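Local coordinates for protein probable acetolactate synthase isozyme III (Small subunit) (Nitrosomonas europaea ATCC 19718, PDB 2PC6) that is probably a regulatory small subunit built from ACT-type domains, the kind of chain that partners a larger catalytic subunit, at residues A[132-137]-A[148-153]. Residues are numbered along the deposited sequence; the frame is centred on the assembly and turned at random.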
loop_
_atom_site.group_PDB
_atom_site.type_symbol
_atom_site.label_atom_id
_atom_site.label_comp_id
_atom_site.label_asym_id
_atom_site.label_seq_id
_atom_site.Cartn_x
_atom_site.Cartn_y
_atom_site.Cartn_z
ATOM N N LYS A 132 0.666 -15.850 0.993
ATOM C CA LYS A 132 -0.681 -16.041 1.467
ATOM C C LYS A 132 -1.660 -15.400 0.487
ATOM O O LYS A 132 -2.664 -16.015 0.139
ATOM C CB LYS A 132 -0.866 -15.438 2.861
ATOM C CG LYS A 132 -1.940 -16.115 3.683
ATOM C CD LYS A 132 -2.948 -15.093 4.261
ATOM C CE LYS A 132 -3.467 -15.467 5.690
ATOM N NZ LYS A 132 -4.336 -14.342 6.306
ATOM N N LEU A 133 -1.371 -14.175 0.050
ATOM C CA LEU A 133 -2.312 -13.438 -0.804
ATOM C C LEU A 133 -2.326 -14.056 -2.165
ATOM O O LEU A 133 -3.394 -14.188 -2.766
ATOM C CB LEU A 133 -1.960 -11.954 -0.942
ATOM C CG LEU A 133 -2.433 -10.931 0.122
ATOM C CD1 LEU A 133 -2.336 -11.415 1.547
ATOM C CD2 LEU A 133 -1.711 -9.563 -0.026
ATOM N N ASP A 134 -1.145 -14.453 -2.640
ATOM C CA ASP A 134 -1.070 -15.202 -3.878
ATOM C C ASP A 134 -1.823 -16.550 -3.790
ATOM O O ASP A 134 -2.435 -16.978 -4.777
ATOM C CB ASP A 134 0.385 -15.395 -4.346
ATOM C CG ASP A 134 1.050 -14.093 -4.779
ATOM O OD1 ASP A 134 0.502 -13.002 -4.613
ATOM O OD2 ASP A 134 2.139 -14.126 -5.301
ATOM N N GLY A 135 -1.801 -17.204 -2.626
ATOM C CA GLY A 135 -2.472 -18.495 -2.444
ATOM C C GLY A 135 -3.986 -18.351 -2.489
ATOM O O GLY A 135 -4.711 -19.213 -3.046
ATOM N N PHE A 136 -4.467 -17.255 -1.908
ATOM C CA PHE A 136 -5.841 -16.879 -2.056
ATOM C C PHE A 136 -6.226 -16.731 -3.528
ATOM O O PHE A 136 -7.209 -17.296 -3.950
ATOM C CB PHE A 136 -6.146 -15.581 -1.346
ATOM C CG PHE A 136 -7.613 -15.277 -1.318
ATOM C CD1 PHE A 136 -8.445 -15.908 -0.390
ATOM C CD2 PHE A 136 -8.189 -14.417 -2.268
ATOM C CE1 PHE A 136 -9.825 -15.686 -0.352
ATOM C CE2 PHE A 136 -9.546 -14.158 -2.252
ATOM C CZ PHE A 136 -10.384 -14.805 -1.247
ATOM N N LEU A 137 -5.470 -15.974 -4.308
ATOM C CA LEU A 137 -5.828 -15.782 -5.710
ATOM C C LEU A 137 -5.726 -17.038 -6.529
ATOM O O LEU A 137 -6.533 -17.210 -7.435
ATOM C CB LEU A 137 -4.994 -14.684 -6.386
ATOM C CG LEU A 137 -5.020 -13.261 -5.786
ATOM C CD1 LEU A 137 -4.000 -12.394 -6.563
ATOM C CD2 LEU A 137 -6.423 -12.670 -5.830
ATOM N N ILE A 148 -9.889 -6.060 -7.877
ATOM C CA ILE A 148 -8.957 -6.295 -6.775
ATOM C C ILE A 148 -8.166 -5.008 -6.519
ATOM O O ILE A 148 -7.740 -4.354 -7.465
ATOM C CB ILE A 148 -7.948 -7.392 -7.189
ATOM C CG1 ILE A 148 -8.523 -8.767 -6.919
ATOM C CG2 ILE A 148 -6.572 -7.236 -6.503
ATOM C CD1 ILE A 148 -7.499 -9.848 -7.369
ATOM N N ALA A 149 -7.993 -4.650 -5.245
ATOM C CA ALA A 149 -7.147 -3.538 -4.847
ATOM C C ALA A 149 -6.261 -4.015 -3.718
ATOM O O ALA A 149 -6.708 -4.459 -2.658
ATOM C CB ALA A 149 -7.943 -2.339 -4.455
ATOM N N ARG A 150 -4.980 -3.878 -3.995
ATOM C CA ARG A 150 -3.933 -4.596 -3.357
ATOM C C ARG A 150 -2.880 -3.550 -3.134
ATOM O O ARG A 150 -2.484 -2.854 -4.075
ATOM C CB ARG A 150 -3.485 -5.676 -4.327
ATOM C CG ARG A 150 -2.213 -6.369 -3.985
ATOM C CD ARG A 150 -1.990 -7.540 -4.908
ATOM N NE ARG A 150 -0.921 -8.364 -4.371
ATOM C CZ ARG A 150 -0.776 -9.660 -4.634
ATOM N NH1 ARG A 150 -1.642 -10.275 -5.433
ATOM N NH2 ARG A 150 0.217 -10.353 -4.078
ATOM N N THR A 151 -2.457 -3.414 -1.874
ATOM C CA THR A 151 -1.720 -2.228 -1.402
ATOM C C THR A 151 -0.251 -2.253 -1.714
ATOM O O THR A 151 0.432 -1.245 -1.460
ATOM C CB THR A 151 -1.720 -2.027 0.137
ATOM O OG1 THR A 151 -1.173 -3.193 0.784
ATOM C CG2 THR A 151 -3.068 -1.711 0.639
ATOM N N GLY A 152 0.255 -3.386 -2.200
ATOM C CA GLY A 152 1.701 -3.517 -2.303
ATOM C C GLY A 152 2.343 -3.618 -0.923
ATOM O O GLY A 152 1.824 -3.092 0.071
ATOM N N VAL A 153 3.470 -4.322 -0.882
ATOM C CA VAL A 153 4.139 -4.710 0.345
ATOM C C VAL A 153 4.506 -3.553 1.245
ATOM O O VAL A 153 4.852 -2.456 0.804
ATOM C CB VAL A 153 5.431 -5.492 0.063
ATOM C CG1 VAL A 153 6.241 -5.655 1.360
ATOM C CG2 VAL A 153 5.104 -6.870 -0.514
#
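Asp134 OD1 takes a straight hydrogen bond from Arg150 NH2, 2.7 Å long, and the two charges make it a salt bridge. The donor meets OD1 nearly along its C-O axis, and OD1 lies in the guanidinium plane; the two flat groups are turned 64° apart, and a single N-H joins them. Arg150 can span the gap because its CG stands anti to the backbone N (chi1 168°) and the chain then runs extended to NE. NE pairs with Glu87 of the neighbouring inner strand 83-94, so acidic groups from strand and helix grip the guanidinium together, and the bonds at NE and NH2 probably limit its rotation. Leu133 lays CB over one face of the guanidinium, 4.1 Å from NH2, while Leu137 CD1 comes to its edge, 3.4 Å from NH1. The other branch of Leu137, CD2, meets Ile148 CD1 tip to tip at 3.4 Å, putting an apolar contact beside the ionic one. Ile148 also packs on Glu41 of the second subunit, and Arg150 on its Ala38. The axes of helix 132-137 and strand 148-150 run nearly antiparallel (172°), 12.4 Å apart at their closest. The contact joins helix 130-139 to strand 145-157, outermost in its sheet within this chain: the last helix and strand of a βαββαβ ferredoxin-like ACT-type domain.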